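Local coordinates for flagellar hook-associated protein (Burkholderia pseudomallei, PDB 4UT1) that probably serves as a structural component of the bacterial flagellum, at the junction that joins the hook to the filament, at residues 121-125 and 577-581; 137-141 and 438-444; 314-319 and 335-339; 445-451 and 570-574; 460-465 and 548-554. All coordinates share one frame; numbering follows the deposited sequence.

Contact 1. Residues 121-125 and 577-581; sequences FTGLQ and LSQLV
The Phe-121 ring lies flat against the turn formed by Leu-577 to Val-581: the backbone N of Val-581 sits 3.8 Å above the ring plane, over its centre, with the carbonyl carbon of Leu-580 over the same face. At one side of the ring CE1 comes within 3.6 Å of Leu-580 CB, and at the other CD2 lies 3.5 Å from Val-581 CB. The carbonyl oxygens of Leu-577 and Ser-578 approach obliquely near CD1. This is packing of helix 113-129 in the helical part of FlgK against the short helix 572-579 and the 3-10 turn that follows it, chain regions separated by more than 450 residues. With CG anti to its own carbonyl carbon (chi1 -71°), Phe-121 is directed onto the turn, and the same side chain also touches Val-318 of helix 287-322.

One turn further along, Leu-124 extends CD1 to 3.7 Å from Leu-577 CB, whereas Leu-577 packs on Gln-321 and Asn-322 as well. No hydrogen bond joins the two segments; the interface rests on apolar contact and on close backbone fit. Ser-578 meets the other helix through its CB; its hydroxyl is hydrogen-bonded within its own helix to Leu-575 O. That CB stands 3.2 Å from Phe-121 O and 3.6 Å from Gln-125 N.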
# COMPACT_ATOMS: atom_id res chain seq x y z
N PHE A 121 13.93 12.56 -8.09
CA PHE A 121 14.47 11.98 -9.31
C PHE A 121 15.19 13.02 -10.18
O PHE A 121 16.21 12.70 -10.77
CB PHE A 121 13.35 11.28 -10.10
CG PHE A 121 12.88 10.00 -9.44
CD1 PHE A 121 13.78 8.97 -9.16
CD2 PHE A 121 11.55 9.83 -9.09
CE1 PHE A 121 13.35 7.81 -8.54
CE2 PHE A 121 11.11 8.66 -8.49
CZ PHE A 121 12.02 7.65 -8.21
N THR A 122 14.71 14.27 -10.25
CA THR A 122 15.46 15.23 -11.06
C THR A 122 16.78 15.60 -10.39
O THR A 122 17.77 15.89 -11.06
CB THR A 122 14.64 16.51 -11.38
OG1 THR A 122 14.38 17.25 -10.18
CG2 THR A 122 13.32 16.13 -12.05
N GLY A 123 16.81 15.53 -9.07
CA GLY A 123 18.05 15.72 -8.34
C GLY A 123 19.12 14.72 -8.76
O GLY A 123 20.31 15.05 -8.84
N LEU A 124 18.70 13.49 -9.04
CA LEU A 124 19.63 12.42 -9.42
C LEU A 124 20.12 12.62 -10.85
O LEU A 124 21.18 12.15 -11.23
CB LEU A 124 18.95 11.06 -9.25
CG LEU A 124 18.60 10.72 -7.79
CD1 LEU A 124 17.93 9.35 -7.67
CD2 LEU A 124 19.85 10.74 -6.93
N GLN A 125 19.33 13.32 -11.65
CA GLN A 125 19.77 13.68 -12.99
C GLN A 125 20.95 14.67 -12.92
O GLN A 125 21.89 14.60 -13.73
CB GLN A 125 18.61 14.26 -13.80
CG GLN A 125 19.03 14.78 -15.16
CD GLN A 125 17.87 14.88 -16.12
OE1 GLN A 125 16.73 15.10 -15.70
NE2 GLN A 125 18.14 14.70 -17.41
N LEU A 577 18.68 5.84 -12.33
CA LEU A 577 17.92 6.18 -11.12
C LEU A 577 16.91 7.28 -11.41
O LEU A 577 15.74 7.15 -11.04
CB LEU A 577 18.85 6.62 -9.99
CG LEU A 577 19.57 5.51 -9.23
CD1 LEU A 577 20.82 6.07 -8.57
CD2 LEU A 577 18.63 4.88 -8.18
N SER A 578 17.36 8.35 -12.07
CA SER A 578 16.52 9.51 -12.36
C SER A 578 15.33 9.15 -13.25
O SER A 578 14.26 9.74 -13.12
CB SER A 578 17.33 10.64 -13.02
OG SER A 578 17.58 10.35 -14.39
N GLN A 579 15.52 8.20 -14.15
CA GLN A 579 14.44 7.82 -15.06
C GLN A 579 13.39 6.90 -14.42
O GLN A 579 12.35 6.61 -15.03
CB GLN A 579 15.04 7.16 -16.31
CG GLN A 579 15.83 8.14 -17.19
CD GLN A 579 16.63 7.42 -18.27
OE1 GLN A 579 16.83 6.21 -18.20
NE2 GLN A 579 17.10 8.17 -19.26
N LEU A 580 13.63 6.45 -13.19
CA LEU A 580 12.62 5.68 -12.46
C LEU A 580 11.31 6.44 -12.28
O LEU A 580 10.26 5.84 -12.02
CB LEU A 580 13.16 5.26 -11.09
CG LEU A 580 14.25 4.21 -11.14
CD1 LEU A 580 14.82 3.95 -9.75
CD2 LEU A 580 13.71 2.93 -11.75
N VAL A 581 11.37 7.76 -12.40
CA VAL A 581 10.18 8.60 -12.34
C VAL A 581 9.16 8.23 -13.41
O VAL A 581 7.97 8.53 -13.26
CB VAL A 581 10.53 10.09 -12.48
CG1 VAL A 581 10.88 10.42 -13.93
CG2 VAL A 581 9.36 10.95 -12.01

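Contact 2. Residues 137-141 and 438-444; sequences RQTAM and TANGSAI
Arg-137 NH1 is held between two backbone carbonyls of the facing loop, donating to Gly-441 O at 2.9 Å and to Ile-444 O at 2.8 Å. The guanidinium of a residue near the start of the long helix 134-193 thus grips the 3-10 segment 441-443 and the residue just after it, in the connection between strands 435-436 and 450-454. Gly-441 O lies near the guanidinium plane, while the bond to Ile-444 O uses a lone pair in the carbonyl plane, with an N-H...O angle of 149°. From CG to NE the arginine chain is extended, and its CB, CG and CD run alongside Gly-441 O before NH1 reaches it.

Beside this polar grip, Met-141 bends at chi2 (-65°) and lays its sulfur and methyl along the loop: SD is 3.7 Å from Thr-438 O, and CE rests against Ile-444 CG1. Ile-444 CD1 in turn meets Ala-140 CB at 3.8 Å, the alanine also packing on Leu-124 and Val-127 of helix 113-129.

The next shell fixes both partners. Arg-137 NE donates to Ala-131 O, and NH2 donates to a water that in turn makes a weak bond to Ile-444 O. Within the loop, Thr-438 OG1 closes an ST turn and Asn-440 OD1 an Asx turn. A second water donates to Gln-138 OE1 and accepts from Gly-441 N at 2.8 Å.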
# COMPACT_ATOMS: atom_id res chain seq x y z
N ARG A 137 25.43 15.72 -4.77
CA ARG A 137 25.05 14.54 -3.99
C ARG A 137 24.37 14.99 -2.71
O ARG A 137 23.38 14.41 -2.27
CB ARG A 137 26.26 13.66 -3.71
CG ARG A 137 26.69 12.84 -4.95
CD ARG A 137 28.09 12.30 -4.86
NE ARG A 137 28.39 11.46 -6.02
CZ ARG A 137 28.22 10.14 -6.05
NH1 ARG A 137 27.73 9.51 -4.98
NH2 ARG A 137 28.52 9.45 -7.14
N GLN A 138 24.89 16.06 -2.12
CA GLN A 138 24.27 16.61 -0.91
C GLN A 138 22.85 17.12 -1.19
O GLN A 138 21.94 16.92 -0.39
CB GLN A 138 25.12 17.73 -0.33
CG GLN A 138 24.67 18.11 1.06
CD GLN A 138 24.54 16.88 1.94
OE1 GLN A 138 25.52 16.20 2.25
NE2 GLN A 138 23.30 16.57 2.34
N THR A 139 22.68 17.77 -2.33
CA THR A 139 21.36 18.26 -2.73
C THR A 139 20.38 17.10 -2.92
O THR A 139 19.24 17.16 -2.44
CB THR A 139 21.44 19.09 -4.01
OG1 THR A 139 22.15 20.30 -3.74
CG2 THR A 139 20.05 19.44 -4.53
N ALA A 140 20.84 16.05 -3.59
CA ALA A 140 20.03 14.85 -3.76
C ALA A 140 19.56 14.29 -2.42
O ALA A 140 18.42 13.85 -2.27
CB ALA A 140 20.81 13.79 -4.53
N MET A 141 20.46 14.26 -1.44
CA MET A 141 20.09 13.74 -0.12
C MET A 141 19.10 14.66 0.61
O MET A 141 18.24 14.18 1.36
CB MET A 141 21.35 13.53 0.72
CG MET A 141 22.21 12.35 0.26
SD MET A 141 21.28 10.80 0.49
CE MET A 141 22.51 9.61 0.01
N THR A 438 20.75 5.83 4.45
CA THR A 438 21.94 6.62 4.70
C THR A 438 21.72 8.03 4.15
O THR A 438 20.97 8.21 3.18
CB THR A 438 23.20 6.00 4.07
OG1 THR A 438 24.33 6.85 4.31
CG2 THR A 438 23.03 5.83 2.57
N ALA A 439 22.34 9.02 4.77
CA ALA A 439 22.24 10.40 4.29
C ALA A 439 23.57 10.87 3.70
O ALA A 439 23.74 12.05 3.39
CB ALA A 439 21.80 11.33 5.43
N ASN A 440 24.50 9.93 3.58
CA ASN A 440 25.82 10.19 3.01
C ASN A 440 25.72 10.20 1.49
O ASN A 440 25.36 9.19 0.88
CB ASN A 440 26.83 9.15 3.50
CG ASN A 440 28.27 9.46 3.10
OD1 ASN A 440 28.54 10.44 2.40
ND2 ASN A 440 29.20 8.62 3.55
N GLY A 441 26.03 11.34 0.89
CA GLY A 441 25.87 11.53 -0.54
C GLY A 441 26.73 10.61 -1.38
O GLY A 441 26.41 10.34 -2.54
N SER A 442 27.81 10.12 -0.78
CA SER A 442 28.72 9.19 -1.46
C SER A 442 28.08 7.83 -1.70
O SER A 442 28.55 7.05 -2.54
CB SER A 442 30.01 9.03 -0.66
OG SER A 442 30.70 10.28 -0.57
N ALA A 443 27.02 7.53 -0.96
CA ALA A 443 26.35 6.23 -1.09
C ALA A 443 25.53 6.12 -2.37
O ALA A 443 25.12 5.02 -2.76
CB ALA A 443 25.46 5.95 0.13
N ILE A 444 25.25 7.24 -3.02
CA ILE A 444 24.56 7.20 -4.31
C ILE A 444 25.51 6.55 -5.34
O ILE A 444 26.61 7.03 -5.56
CB ILE A 444 24.12 8.60 -4.77
CG1 ILE A 444 23.12 9.19 -3.75
CG2 ILE A 444 23.48 8.55 -6.16
CD1 ILE A 444 22.88 10.67 -3.93
O HOH W 1 29.19 6.79 -7.82
O HOH W 2 26.51 14.01 1.63

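Contact 3. Residues 314-319 and 335-339; sequences FASQVN and SLFAV
Both ends of the Asn-319 amide are satisfied by the backbone of residues 336-337. Its OD1 takes two N-H groups, Leu-336 N at 2.9 Å and Phe-337 N at 3.0 Å. The second arrives in the carbonyl plane on a lone pair with an N-H...O angle of 162°, whereas the first is tilted out of that plane. ND2 donates a hydrogen bond to Phe-337 O at 2.8 Å, that oxygen lying close to the amide plane. Three bonds therefore fix the amide's rotation. CG stands anti to the carbonyl carbon of Asn-319 (chi1 -72°), which carries the amide across to the backbone of residues 335-337. A water donates to Asn-319 O and also hydrogen-bonds Ser-335 OG.

The amide thus ties the last turns of helix 287-322 to strand 337-338, which pairs with strand 435-436 in a two-stranded antiparallel sheet. Next to the amide the packing is apolar. Phe-314 and Phe-337 form a T-shaped pair, their centroids 4.8 Å apart and planes at 68°; Phe-314 CE1 points into the face of Phe-337, over its centre. Tyr-120 meets both rings edge-to-face. Val-318 CG1 reaches the edge of the Phe-337 ring, 3.8 Å from CD2, and also touches Leu-336 CD1. Ala-315 CB packs 3.8 Å from Phe-337 CB.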
# COMPACT_ATOMS: atom_id res chain seq x y z
N PHE A 314 8.43 3.17 -4.23
CA PHE A 314 9.53 4.12 -4.40
C PHE A 314 10.84 3.59 -3.80
O PHE A 314 11.86 3.53 -4.47
CB PHE A 314 9.17 5.49 -3.77
CG PHE A 314 10.35 6.42 -3.62
CD1 PHE A 314 11.14 6.38 -2.48
CD2 PHE A 314 10.66 7.34 -4.61
CE1 PHE A 314 12.22 7.23 -2.33
CE2 PHE A 314 11.74 8.20 -4.47
CZ PHE A 314 12.52 8.15 -3.33
N ALA A 315 10.79 3.22 -2.52
CA ALA A 315 11.97 2.69 -1.84
C ALA A 315 12.53 1.46 -2.56
O ALA A 315 13.73 1.36 -2.78
CB ALA A 315 11.64 2.37 -0.39
N SER A 316 11.65 0.54 -2.93
CA SER A 316 12.08 -0.70 -3.55
C SER A 316 12.77 -0.44 -4.89
O SER A 316 13.81 -1.00 -5.18
CB SER A 316 10.89 -1.65 -3.75
OG SER A 316 10.42 -2.12 -2.49
N GLN A 317 12.16 0.41 -5.71
CA GLN A 317 12.74 0.75 -7.01
C GLN A 317 14.08 1.45 -6.91
O GLN A 317 15.00 1.17 -7.68
CB GLN A 317 11.80 1.65 -7.80
CG GLN A 317 10.61 0.94 -8.38
CD GLN A 317 9.77 1.89 -9.20
OE1 GLN A 317 10.09 2.17 -10.35
NE2 GLN A 317 8.71 2.41 -8.60
N VAL A 318 14.19 2.39 -5.98
CA VAL A 318 15.41 3.16 -5.85
C VAL A 318 16.51 2.25 -5.31
O VAL A 318 17.62 2.22 -5.84
CB VAL A 318 15.20 4.40 -4.93
CG1 VAL A 318 16.52 4.98 -4.46
CG2 VAL A 318 14.37 5.44 -5.67
N ASN A 319 16.16 1.44 -4.31
CA ASN A 319 17.11 0.50 -3.73
C ASN A 319 17.62 -0.48 -4.78
O ASN A 319 18.81 -0.77 -4.82
CB ASN A 319 16.48 -0.27 -2.56
CG ASN A 319 16.30 0.60 -1.33
OD1 ASN A 319 16.87 1.67 -1.25
ND2 ASN A 319 15.49 0.13 -0.37
N SER A 335 21.29 0.08 -0.16
CA SER A 335 19.99 0.74 -0.06
C SER A 335 20.14 2.23 0.21
O SER A 335 21.04 2.64 0.92
CB SER A 335 19.15 0.08 1.03
OG SER A 335 18.78 -1.21 0.60
N LEU A 336 19.24 3.03 -0.36
CA LEU A 336 19.13 4.46 -0.03
C LEU A 336 17.92 4.72 0.88
O LEU A 336 17.87 5.74 1.56
CB LEU A 336 19.03 5.30 -1.31
CG LEU A 336 20.26 5.21 -2.22
CD1 LEU A 336 20.08 6.10 -3.44
CD2 LEU A 336 21.52 5.60 -1.47
N PHE A 337 16.96 3.81 0.88
CA PHE A 337 15.75 3.96 1.70
C PHE A 337 15.38 2.66 2.40
O PHE A 337 15.74 1.58 1.97
CB PHE A 337 14.59 4.45 0.83
CG PHE A 337 14.81 5.80 0.25
CD1 PHE A 337 14.50 6.93 0.98
CD2 PHE A 337 15.38 5.95 -1.01
CE1 PHE A 337 14.74 8.19 0.47
CE2 PHE A 337 15.60 7.22 -1.53
CZ PHE A 337 15.27 8.34 -0.79
N ALA A 338 14.64 2.79 3.51
CA ALA A 338 14.15 1.63 4.24
C ALA A 338 12.72 1.86 4.71
O ALA A 338 12.30 2.99 4.94
CB ALA A 338 15.07 1.33 5.43
N VAL A 339 11.96 0.77 4.84
CA VAL A 339 10.61 0.82 5.39
C VAL A 339 10.39 -0.39 6.30
O VAL A 339 11.07 -1.41 6.16
CB VAL A 339 9.53 0.82 4.29
CG1 VAL A 339 9.75 1.96 3.32
CG2 VAL A 339 9.54 -0.51 3.55
O HOH W 3 19.64 -2.22 -2.38

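Contact 4. Residues 445-451 and 570-574; sequences AAASPVL and DGRNA. With EDO (1,2-ethanediol), chain K.
Arg-572 and Ser-448 meet where the entry to strand 450-454 passes the first turn of helix 572-579. Followed outward, the arginine has its CB 4.1 Å from Ser-448 CB; the chain then bends at chi3 (-82°), which brings the guanidinium back over the serine. NE donates to Asp-570 OD2 at 2.7 Å, the core of a salt bridge that NH2 completes by a longer bond to the same oxygen. CZ lies 3.3 Å from Ser-448 CB, which sits over the centre of one guanidinium face. At the tip NH1 and NH2 converge on Val-450 O, with NH2 the nearer at 2.9 Å, and NH1 also has a weak bond to Gly-467 O.

The other carboxylate oxygen, Asp-570 OD1, accepts from Arg-572 N in an Asx turn just ahead of the helix and, from the opposite face of its plane, from Ser-448 N at 3.0 Å. Further along, Asn-573 ND2 donates to Ala-445 O almost along the C=O axis, and Ala-446 O receives Ala-574 N at 3.0 Å, with a weak bond from Asn-573 N besides. Ala-446 CB packs against Ala-574 CB. A 1,2-ethanediol, probably from the crystallisation liquor, donates through O1 to Pro-449 O.

Two backbone N-H groups of the helix's first turn are thus taken up by Ala-446 O and a third by Asp-570 OD1. The two charges sit side by side, so the aspartate probably offsets the arginine's charge and holds its guanidinium in position to bind Val-450 O, joining the start of strand 450-454 to the first turn of helix 572-579.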
# COMPACT_ATOMS: atom_id res chain seq x y z
N ALA A 445 25.08 5.44 -5.91
CA ALA A 445 25.91 4.70 -6.86
C ALA A 445 25.65 5.20 -8.27
O ALA A 445 24.85 4.63 -9.00
CB ALA A 445 25.64 3.21 -6.75
N ALA A 446 26.33 6.28 -8.66
CA ALA A 446 26.06 6.95 -9.92
C ALA A 446 26.65 6.23 -11.13
O ALA A 446 26.17 6.39 -12.24
CB ALA A 446 26.57 8.39 -9.87
N ALA A 447 27.69 5.45 -10.90
CA ALA A 447 28.42 4.82 -11.99
C ALA A 447 27.90 3.43 -12.34
O ALA A 447 27.42 2.71 -11.47
CB ALA A 447 29.89 4.75 -11.64
N SER A 448 28.00 3.06 -13.61
CA SER A 448 27.80 1.65 -14.01
C SER A 448 28.97 0.80 -13.53
O SER A 448 30.11 1.27 -13.53
CB SER A 448 27.66 1.53 -15.53
OG SER A 448 27.59 0.17 -15.93
N PRO A 449 28.71 -0.45 -13.12
CA PRO A 449 29.80 -1.35 -12.71
C PRO A 449 30.63 -1.84 -13.91
O PRO A 449 31.77 -2.26 -13.75
CB PRO A 449 29.07 -2.53 -12.07
CG PRO A 449 27.63 -2.12 -11.94
CD PRO A 449 27.38 -1.05 -12.95
N VAL A 450 30.05 -1.77 -15.10
CA VAL A 450 30.68 -2.34 -16.29
C VAL A 450 31.14 -1.27 -17.28
O VAL A 450 30.56 -0.20 -17.39
CB VAL A 450 29.72 -3.29 -17.00
CG1 VAL A 450 28.62 -2.51 -17.69
CG2 VAL A 450 30.48 -4.19 -18.00
N LEU A 451 32.17 -1.61 -18.05
CA LEU A 451 32.59 -0.77 -19.15
C LEU A 451 32.97 -1.64 -20.35
O LEU A 451 33.82 -2.52 -20.25
CB LEU A 451 33.75 0.12 -18.72
CG LEU A 451 34.26 1.09 -19.77
CD1 LEU A 451 33.11 1.92 -20.33
CD2 LEU A 451 35.31 1.98 -19.14
N ASP A 570 31.67 8.35 -13.74
CA ASP A 570 30.61 7.88 -14.61
C ASP A 570 29.25 8.10 -13.94
O ASP A 570 29.12 7.95 -12.72
CB ASP A 570 30.82 6.40 -14.92
CG ASP A 570 29.74 5.83 -15.82
OD1 ASP A 570 28.69 5.47 -15.30
OD2 ASP A 570 29.95 5.75 -17.04
N GLY A 571 28.23 8.47 -14.72
CA GLY A 571 26.92 8.71 -14.14
C GLY A 571 25.78 7.94 -14.78
O GLY A 571 24.63 8.34 -14.66
N ARG A 572 26.10 6.84 -15.46
CA ARG A 572 25.07 6.06 -16.13
C ARG A 572 24.01 5.53 -15.17
O ARG A 572 22.82 5.48 -15.49
CB ARG A 572 25.70 4.90 -16.90
CG ARG A 572 26.34 5.33 -18.21
CD ARG A 572 27.01 4.13 -18.86
NE ARG A 572 28.33 3.92 -18.28
CZ ARG A 572 28.97 2.76 -18.27
NH1 ARG A 572 28.41 1.67 -18.78
NH2 ARG A 572 30.17 2.69 -17.71
N ASN A 573 24.43 5.15 -13.97
CA ASN A 573 23.41 4.60 -13.06
C ASN A 573 22.58 5.69 -12.40
O ASN A 573 21.41 5.45 -12.08
CB ASN A 573 24.03 3.72 -11.99
CG ASN A 573 22.99 2.80 -11.37
OD1 ASN A 573 22.35 2.01 -12.09
ND2 ASN A 573 22.77 2.92 -10.06
N ALA A 574 23.17 6.86 -12.18
CA ALA A 574 22.41 7.98 -11.68
C ALA A 574 21.36 8.36 -12.71
O ALA A 574 20.23 8.67 -12.37
CB ALA A 574 23.33 9.17 -11.36
C1 EDO K . 33.50 -3.02 -10.77
O1 EDO K . 32.31 -3.29 -11.51
C2 EDO K . 33.29 -1.80 -9.88
O2 EDO K . 34.52 -1.51 -9.20

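Contact 5. Residues 460-465 and 548-554; sequences GTGVIS and VSLSGTP
Residues 463-465 run antiparallel to 549-551, with Val-463 and Ser-551 forming a hydrogen-bonded pair, Val-463 N to Ser-551 O at 2.9 Å and Ser-551 N to Val-463 O at 3.0 Å, next to the non-hydrogen-bonded pair Ile-464 and Leu-550. At one end the ladder is completed by a side chain: Ser-465 N donates to Ser-549 O, while Ser-549 N donates to Ser-465 OG at 3.0 Å. The same substitution of hydroxyl for carbonyl occurs at the other end, where Thr-461 N bonds to Thr-553 O and Thr-553 N to Thr-461 OG1 at 2.8 Å. The hydroxyl of Thr-461 stands between its own N and carbonyl carbon (chi1 58°), which turns it to face Thr-553.

The pairing joins strand 463-470, an outermost strand in its five-stranded antiparallel sheet, to strand 546-551 in the D3 domain. Ile-464 and Leu-550 share a sheet face, and Phe-560 of strand 559-564, in the neighbouring sheet, packs against both. Ile-464 extends CD1 to 4.1 Å from Val-548 CB, and its CB is 4.2 Å from Leu-550 CD1. Val-463 and Ser-551 project to the other face, where a water donates to Val-463 O and hydrogen-bonds Ser-551 OG.

Beyond the paired strands, Gly-552 has a positive phi (81°), and its CA points a hydrogen at Thr-461 O. Gly-462 CA makes a similar contact with Ser-551 O, at 3.4 Å.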
# COMPACT_ATOMS: atom_id res chain seq x y z
N GLY A 460 38.36 -0.78 -38.11
CA GLY A 460 37.04 -0.82 -38.73
C GLY A 460 36.09 0.25 -38.20
O GLY A 460 36.53 1.20 -37.57
N THR A 461 34.80 0.08 -38.47
CA THR A 461 33.78 1.03 -38.05
C THR A 461 32.90 0.46 -36.94
O THR A 461 31.79 0.94 -36.74
CB THR A 461 32.87 1.44 -39.22
OG1 THR A 461 32.25 0.27 -39.78
CG2 THR A 461 33.68 2.16 -40.31
N GLY A 462 33.38 -0.57 -36.27
CA GLY A 462 32.62 -1.18 -35.19
C GLY A 462 32.49 -0.21 -34.03
O GLY A 462 33.47 0.44 -33.66
N VAL A 463 31.30 -0.12 -33.47
CA VAL A 463 31.06 0.76 -32.32
C VAL A 463 30.25 0.01 -31.27
O VAL A 463 29.16 -0.49 -31.55
CB VAL A 463 30.32 2.04 -32.73
CG1 VAL A 463 31.21 2.94 -33.61
CG2 VAL A 463 29.06 1.69 -33.45
N ILE A 464 30.80 -0.09 -30.07
CA ILE A 464 30.12 -0.84 -29.02
C ILE A 464 29.56 0.15 -27.99
O ILE A 464 30.16 1.20 -27.75
CB ILE A 464 31.06 -1.87 -28.36
CG1 ILE A 464 30.27 -2.86 -27.47
CG2 ILE A 464 32.19 -1.19 -27.59
CD1 ILE A 464 31.09 -4.10 -27.12
N SER A 465 28.42 -0.18 -27.40
CA SER A 465 27.86 0.67 -26.34
C SER A 465 28.72 0.55 -25.08
O SER A 465 29.62 -0.28 -25.03
CB SER A 465 26.40 0.29 -26.06
OG SER A 465 26.29 -1.01 -25.52
N VAL A 548 25.48 -5.59 -23.96
CA VAL A 548 26.19 -4.65 -24.84
C VAL A 548 25.58 -4.66 -26.24
O VAL A 548 25.01 -5.67 -26.67
CB VAL A 548 27.70 -4.98 -24.95
CG1 VAL A 548 28.40 -4.73 -23.63
CG2 VAL A 548 27.93 -6.43 -25.41
N SER A 549 25.72 -3.54 -26.95
CA SER A 549 25.27 -3.45 -28.33
C SER A 549 26.43 -3.10 -29.24
O SER A 549 27.22 -2.22 -28.92
CB SER A 549 24.16 -2.41 -28.50
OG SER A 549 22.99 -2.80 -27.80
N LEU A 550 26.53 -3.80 -30.37
CA LEU A 550 27.54 -3.53 -31.38
C LEU A 550 26.88 -3.15 -32.70
O LEU A 550 25.91 -3.78 -33.12
CB LEU A 550 28.45 -4.74 -31.58
CG LEU A 550 29.59 -4.66 -32.60
CD1 LEU A 550 30.64 -3.63 -32.16
CD2 LEU A 550 30.20 -6.04 -32.78
N SER A 551 27.38 -2.10 -33.34
CA SER A 551 26.90 -1.75 -34.67
C SER A 551 28.12 -1.45 -35.52
O SER A 551 29.24 -1.44 -35.02
CB SER A 551 25.95 -0.55 -34.62
OG SER A 551 26.64 0.61 -34.21
N GLY A 552 27.91 -1.21 -36.81
CA GLY A 552 29.02 -0.94 -37.70
C GLY A 552 29.75 -2.18 -38.17
O GLY A 552 29.34 -3.32 -37.90
N THR A 553 30.86 -1.95 -38.88
CA THR A 553 31.62 -3.04 -39.49
C THR A 553 33.04 -3.12 -38.93
O THR A 553 33.93 -2.39 -39.40
CB THR A 553 31.68 -2.86 -41.01
OG1 THR A 553 30.35 -2.77 -41.53
CG2 THR A 553 32.40 -4.04 -41.67
N PRO A 554 33.27 -4.01 -37.95
CA PRO A 554 34.64 -4.18 -37.47
C PRO A 554 35.52 -4.75 -38.58
O PRO A 554 35.01 -5.47 -39.43
CB PRO A 554 34.49 -5.18 -36.32
CG PRO A 554 32.99 -5.32 -36.06
CD PRO A 554 32.34 -5.00 -37.37
O HOH W 4 26.08 0.11 -31.23

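Overall arrangement
Contacts 1 to 4 cluster at one end of the long helical bundle, whereas contact 5 lies out in the D3 domain, its centre about 21 Å from that of contact 4 and about 36 Å from those of contacts 2 and 3. Contact 1 is central to the cluster and touches the other three: Leu-124 CD2 meets Ala-140 CB of contact 2, Phe-121 CZ packs 3.8 Å from Phe-314 CE2 of contact 3, and Leu-124 O lies 3.7 Å from Ala-574 CB of contact 4. Contacts 1 and 4 share helix 572-579. Arg-137 NH2 approaches Ala-446 CB, linking contacts 2 and 4, while contacts 4 and 5 have nearest atoms about 6 Å apart.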